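Local coordinates for protein phosphoribosylaminoimidazole-succinocarboxamide synthase (Saccharomyces cerevisiae, PDB 2CNQ) that catalyses the ATP-dependent joining of aspartate to a carboxyaminoimidazole ribotide, giving SAICAR in purine biosynthesis, at residues E52-W64 and Y292-W304. Residues are numbered along the deposited sequence; the frame is centred on the assembly and turned at random. Where two conformers were deposited one is given.
Sequences EKGILLTKLSEFW and YIEAYETLTGSKW. With SO4 (sulfate ion), chain J.
Leu56 lies across the benzo end of the Trp304 indole at about a right angle, its CB 3.6 Å from CZ3 of Trp304. The motif is a near-parallel helix pair crossing at 21°: helix 53-67, whose Glu62 belongs to a nucleotide pocket, packs through apolar side chains on the C-terminal helix 282-300 of SAICAR synthetase. With CG anti to the backbone N (chi1 -173°), branched Leu56 carries CD1 to the surface of helix 292-300, against CG1 of Ile293 (3.7 Å) and CB of Tyr296. The Tyr296 ring takes CB of Leu60 at its edge, in plane, while CE3 of Trp304 and OG1 of Thr300 lie over opposite faces. Trp304 follows the turn at Gly301, and its broad indole folds back to reach Glu52, Leu56 and Tyr296 together; were it an alanine, Leu56 and one face of Tyr296 would probably lose their cover. Its NE1 donates to O4 of a sulfate, probably from the crystallisation liquor, that Arg289 also holds. At the N-terminal ends, CE of Lys53 packs on CE1 of Tyr292; Lys53 NZ salt-bridges Asp239, and Tyr292 OH hydrogen-bonds it. Thr300 suits the helix end: OG1 bonds back to O of Tyr296 (2.8 Å) and accepts from Ser302 N, an ST turn, while CG2 sits over the Phe63 face, 4.0 Å from the ring centroid, a CH-pi contact.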
loop_
_atom_site.group_PDB
_atom_site.type_symbol
_atom_site.label_atom_id
_atom_site.label_comp_id
_atom_site.label_asym_id
_atom_site.label_seq_id
_atom_site.Cartn_x
_atom_site.Cartn_y
_atom_site.Cartn_z
ATOM N N GLU A 52 -2.931 0.007 15.995
ATOM C CA GLU A 52 -4.053 0.108 15.081
ATOM C C GLU A 52 -3.715 0.524 13.689
ATOM O O GLU A 52 -4.584 0.687 12.885
ATOM C CB GLU A 52 -5.186 0.946 15.643
ATOM C CG GLU A 52 -5.770 0.352 16.905
ATOM C CD GLU A 52 -4.958 0.667 18.134
ATOM O OE1 GLU A 52 -4.667 1.858 18.331
ATOM O OE2 GLU A 52 -4.643 -0.239 18.927
ATOM N N LYS A 53 -2.443 0.622 13.361
ATOM C CA LYS A 53 -2.080 0.901 11.988
ATOM C C LYS A 53 -2.717 -0.082 11.060
ATOM O O LYS A 53 -3.157 0.288 9.995
ATOM C CB LYS A 53 -0.586 0.855 11.882
ATOM C CG LYS A 53 -0.066 1.009 10.484
ATOM C CD LYS A 53 1.429 1.078 10.493
ATOM C CE LYS A 53 2.002 0.972 9.118
ATOM N NZ LYS A 53 2.121 -0.436 8.676
ATOM N N GLY A 54 -2.730 -1.354 11.434
ATOM C CA GLY A 54 -3.298 -2.328 10.555
ATOM C C GLY A 54 -4.756 -2.168 10.353
ATOM O O GLY A 54 -5.282 -2.483 9.296
ATOM N N ILE A 55 -5.449 -1.680 11.357
ATOM C CA ILE A 55 -6.842 -1.350 11.182
ATOM C C ILE A 55 -6.955 -0.248 10.150
ATOM O O ILE A 55 -7.763 -0.292 9.265
ATOM C CB ILE A 55 -7.453 -0.942 12.502
ATOM C CG1 ILE A 55 -7.474 -2.151 13.442
ATOM C CG2 ILE A 55 -8.830 -0.398 12.264
ATOM C CD1 ILE A 55 -7.932 -1.823 14.816
ATOM N N LEU A 56 -6.109 0.756 10.253
ATOM C CA LEU A 56 -6.140 1.841 9.287
ATOM C C LEU A 56 -5.861 1.348 7.917
ATOM O O LEU A 56 -6.549 1.720 6.965
ATOM C CB LEU A 56 -5.175 2.901 9.714
ATOM C CG LEU A 56 -5.222 4.170 8.906
ATOM C CD1 LEU A 56 -4.816 5.297 9.777
ATOM C CD2 LEU A 56 -4.341 4.132 7.703
ATOM N N LEU A 57 -4.877 0.499 7.755
ATOM C CA LEU A 57 -4.572 0.020 6.421
ATOM C C LEU A 57 -5.728 -0.738 5.867
ATOM O O LEU A 57 -5.999 -0.658 4.685
ATOM C CB LEU A 57 -3.370 -0.868 6.443
ATOM C CG LEU A 57 -2.104 -0.274 6.998
ATOM C CD1 LEU A 57 -1.041 -1.314 6.980
ATOM C CD2 LEU A 57 -1.701 0.963 6.283
ATOM N N THR A 58 -6.386 -1.495 6.707
ATOM C CA THR A 58 -7.500 -2.276 6.295
ATOM C C THR A 58 -8.629 -1.393 5.898
ATOM O O THR A 58 -9.179 -1.505 4.825
ATOM C CB THR A 58 -7.907 -3.215 7.413
ATOM O OG1 THR A 58 -6.839 -4.099 7.702
ATOM C CG2 THR A 58 -9.082 -4.039 7.040
ATOM N N LYS A 59 -9.018 -0.508 6.793
ATOM C CA LYS A 59 -10.151 0.332 6.537
ATOM C C LYS A 59 -9.929 1.234 5.354
ATOM O O LYS A 59 -10.809 1.460 4.567
ATOM C CB LYS A 59 -10.421 1.162 7.779
ATOM C CG LYS A 59 -10.790 0.344 9.002
ATOM C CD LYS A 59 -12.031 -0.538 8.868
ATOM C CE LYS A 59 -12.146 -1.437 10.112
ATOM N NZ LYS A 59 -13.485 -2.086 10.231
ATOM N N LEU A 60 -8.742 1.756 5.228
ATOM C CA LEU A 60 -8.459 2.634 4.121
ATOM C C LEU A 60 -8.477 1.847 2.829
ATOM O O LEU A 60 -8.997 2.294 1.845
ATOM C CB LEU A 60 -7.165 3.351 4.348
ATOM C CG LEU A 60 -6.847 4.445 3.358
ATOM C CD1 LEU A 60 -7.983 5.395 3.123
ATOM C CD2 LEU A 60 -5.654 5.181 3.856
ATOM N N SER A 61 -7.908 0.664 2.864
ATOM C CA SER A 61 -8.011 -0.173 1.696
ATOM C C SER A 61 -9.434 -0.392 1.325
ATOM O O SER A 61 -9.783 -0.319 0.168
ATOM C CB SER A 61 -7.378 -1.515 1.945
ATOM O OG SER A 61 -5.983 -1.438 2.035
ATOM N N GLU A 62 -10.257 -0.720 2.299
ATOM C CA GLU A 62 -11.651 -0.951 2.009
ATOM C C GLU A 62 -12.294 0.238 1.390
ATOM O O GLU A 62 -13.087 0.121 0.476
ATOM C CB GLU A 62 -12.391 -1.365 3.255
ATOM C CG GLU A 62 -11.993 -2.738 3.747
ATOM C CD GLU A 62 -12.765 -3.090 4.923
ATOM O OE1 GLU A 62 -13.843 -3.692 4.750
ATOM O OE2 GLU A 62 -12.352 -2.699 6.002
ATOM N N PHE A 63 -11.948 1.416 1.879
ATOM C CA PHE A 63 -12.482 2.625 1.310
ATOM C C PHE A 63 -12.162 2.702 -0.160
ATOM O O PHE A 63 -13.002 2.990 -0.985
ATOM C CB PHE A 63 -11.920 3.826 2.029
ATOM C CG PHE A 63 -12.213 5.091 1.332
ATOM C CD1 PHE A 63 -11.306 5.614 0.453
ATOM C CD2 PHE A 63 -13.416 5.736 1.503
ATOM C CE1 PHE A 63 -11.587 6.752 -0.249
ATOM C CE2 PHE A 63 -13.691 6.869 0.811
ATOM C CZ PHE A 63 -12.780 7.358 -0.085
ATOM N N TRP A 64 -10.903 2.448 -0.494
ATOM C CA TRP A 64 -10.508 2.556 -1.873
ATOM C C TRP A 64 -11.050 1.444 -2.705
ATOM O O TRP A 64 -11.371 1.662 -3.865
ATOM C CB TRP A 64 -9.025 2.624 -1.994
ATOM C CG TRP A 64 -8.431 3.845 -1.456
ATOM C CD1 TRP A 64 -7.618 3.913 -0.403
ATOM C CD2 TRP A 64 -8.546 5.174 -1.964
ATOM N NE1 TRP A 64 -7.216 5.204 -0.191
ATOM C CE2 TRP A 64 -7.752 5.986 -1.168
ATOM C CE3 TRP A 64 -9.242 5.746 -3.015
ATOM C CZ2 TRP A 64 -7.573 7.327 -1.422
ATOM C CZ3 TRP A 64 -9.073 7.082 -3.250
ATOM C CH2 TRP A 64 -8.266 7.859 -2.462
ATOM N N TYR A 292 -0.680 8.977 9.631
ATOM C CA TYR A 292 -1.479 8.015 8.924
ATOM C C TYR A 292 -2.924 8.321 9.131
ATOM O O TYR A 292 -3.711 8.233 8.205
ATOM C CB TYR A 292 -1.187 6.610 9.403
ATOM C CG TYR A 292 -0.007 5.960 8.755
ATOM C CD1 TYR A 292 -0.144 4.696 8.256
ATOM C CD2 TYR A 292 1.219 6.579 8.651
ATOM C CE1 TYR A 292 0.915 4.050 7.671
ATOM C CE2 TYR A 292 2.280 5.940 8.081
ATOM C CZ TYR A 292 2.124 4.668 7.603
ATOM O OH TYR A 292 3.205 4.081 7.066
ATOM N N ILE A 293 -3.294 8.625 10.362
ATOM C CA ILE A 293 -4.692 8.898 10.631
ATOM C C ILE A 293 -5.137 10.145 9.920
ATOM O O ILE A 293 -6.242 10.190 9.443
ATOM C CB ILE A 293 -4.907 8.942 12.135
ATOM C CG1 ILE A 293 -4.847 7.520 12.674
ATOM C CG2 ILE A 293 -6.223 9.591 12.462
ATOM C CD1 ILE A 293 -4.724 7.424 14.161
ATOM N N GLU A 294 -4.289 11.149 9.835
ATOM C CA GLU A 294 -4.675 12.338 9.114
ATOM C C GLU A 294 -4.909 12.025 7.665
ATOM O O GLU A 294 -5.860 12.490 7.078
ATOM C CB GLU A 294 -3.634 13.400 9.292
ATOM C CG GLU A 294 -3.949 14.683 8.579
ATOM C CD GLU A 294 -5.146 15.423 9.121
ATOM O OE1 GLU A 294 -5.465 16.457 8.532
ATOM O OE2 GLU A 294 -5.701 15.063 10.149
ATOM N N ALA A 295 -4.034 11.233 7.071
ATOM C CA ALA A 295 -4.266 10.831 5.712
ATOM C C ALA A 295 -5.590 10.118 5.614
ATOM O O ALA A 295 -6.366 10.370 4.721
ATOM C CB ALA A 295 -3.171 9.957 5.219
ATOM N N TYR A 296 -5.817 9.180 6.506
ATOM C CA TYR A 296 -7.038 8.427 6.494
ATOM C C TYR A 296 -8.222 9.327 6.565
ATOM O O TYR A 296 -9.158 9.187 5.817
ATOM C CB TYR A 296 -7.040 7.449 7.659
ATOM C CG TYR A 296 -8.341 6.774 7.830
ATOM C CD1 TYR A 296 -9.324 7.315 8.635
ATOM C CD2 TYR A 296 -8.631 5.618 7.155
ATOM C CE1 TYR A 296 -10.543 6.710 8.754
ATOM C CE2 TYR A 296 -9.843 5.021 7.266
ATOM C CZ TYR A 296 -10.791 5.575 8.062
ATOM O OH TYR A 296 -12.004 4.955 8.149
ATOM N N GLU A 297 -8.230 10.220 7.505
ATOM C CA GLU A 297 -9.398 11.071 7.693
ATOM C C GLU A 297 -9.609 11.952 6.507
ATOM O O GLU A 297 -10.729 12.132 6.077
ATOM C CB GLU A 297 -9.229 11.884 8.957
ATOM C CG GLU A 297 -9.309 11.021 10.173
ATOM C CD GLU A 297 -9.394 11.773 11.461
ATOM O OE1 GLU A 297 -10.004 11.253 12.393
ATOM O OE2 GLU A 297 -8.837 12.874 11.547
ATOM N N THR A 298 -8.556 12.521 5.964
ATOM C CA THR A 298 -8.727 13.428 4.871
ATOM C C THR A 298 -9.176 12.700 3.641
ATOM O O THR A 298 -10.057 13.138 2.931
ATOM C CB THR A 298 -7.493 14.187 4.618
ATOM O OG1 THR A 298 -7.174 14.874 5.815
ATOM C CG2 THR A 298 -7.658 15.226 3.564
ATOM N N LEU A 299 -8.563 11.570 3.372
ATOM C CA LEU A 299 -8.900 10.840 2.183
ATOM C C LEU A 299 -10.287 10.302 2.233
ATOM O O LEU A 299 -10.953 10.294 1.231
ATOM C CB LEU A 299 -7.917 9.705 1.991
ATOM C CG LEU A 299 -6.539 10.187 1.614
ATOM C CD1 LEU A 299 -5.564 9.059 1.744
ATOM C CD2 LEU A 299 -6.532 10.804 0.233
ATOM N N THR A 300 -10.698 9.769 3.366
ATOM C CA THR A 300 -11.991 9.132 3.455
ATOM C C THR A 300 -13.069 10.095 3.780
ATOM O O THR A 300 -14.214 9.799 3.551
ATOM C CB THR A 300 -12.026 8.039 4.487
ATOM O OG1 THR A 300 -11.851 8.582 5.791
ATOM C CG2 THR A 300 -11.014 6.970 4.233
ATOM N N GLY A 301 -12.728 11.236 4.347
ATOM C CA GLY A 301 -13.719 12.139 4.853
ATOM C C GLY A 301 -14.396 11.616 6.072
ATOM O O GLY A 301 -15.404 12.152 6.462
ATOM N N SER A 302 -13.876 10.586 6.693
ATOM C CA SER A 302 -14.449 10.040 7.876
ATOM C C SER A 302 -13.512 10.263 9.017
ATOM O O SER A 302 -12.342 10.475 8.836
ATOM C CB SER A 302 -14.626 8.537 7.719
ATOM O OG SER A 302 -15.634 8.225 6.780
ATOM N N LYS A 303 -14.039 10.203 10.222
ATOM C CA LYS A 303 -13.222 10.342 11.395
ATOM C C LYS A 303 -12.723 8.983 11.792
ATOM O O LYS A 303 -13.418 7.994 11.751
ATOM C CB LYS A 303 -13.963 11.020 12.520
ATOM C CG LYS A 303 -14.126 12.526 12.258
ATOM C CD LYS A 303 -14.720 13.304 13.400
ATOM C CE LYS A 303 -14.618 14.811 13.126
ATOM N NZ LYS A 303 -15.022 15.167 11.731
ATOM N N TRP A 304 -11.487 8.948 12.206
ATOM C CA TRP A 304 -10.911 7.748 12.715
ATOM C C TRP A 304 -11.497 7.422 14.045
ATOM O O TRP A 304 -11.864 6.278 14.301
ATOM C CB TRP A 304 -9.423 7.983 12.837
ATOM C CG TRP A 304 -8.716 6.935 13.567
ATOM C CD1 TRP A 304 -8.291 7.024 14.833
ATOM C CD2 TRP A 304 -8.357 5.680 13.093
ATOM N NE1 TRP A 304 -7.658 5.898 15.207
ATOM C CE2 TRP A 304 -7.668 5.041 14.146
ATOM C CE3 TRP A 304 -8.524 5.032 11.884
ATOM C CZ2 TRP A 304 -7.156 3.786 14.031
ATOM C CZ3 TRP A 304 -7.996 3.773 11.765
ATOM C CH2 TRP A 304 -7.330 3.174 12.843
HETATM S S SO4 J . -7.138 7.020 18.812
HETATM O O1 SO4 J . -6.570 6.944 20.155
HETATM O O2 SO4 J . -8.527 7.451 18.885
HETATM O O3 SO4 J . -6.323 7.906 18.004
HETATM O O4 SO4 J . -7.136 5.695 18.204
#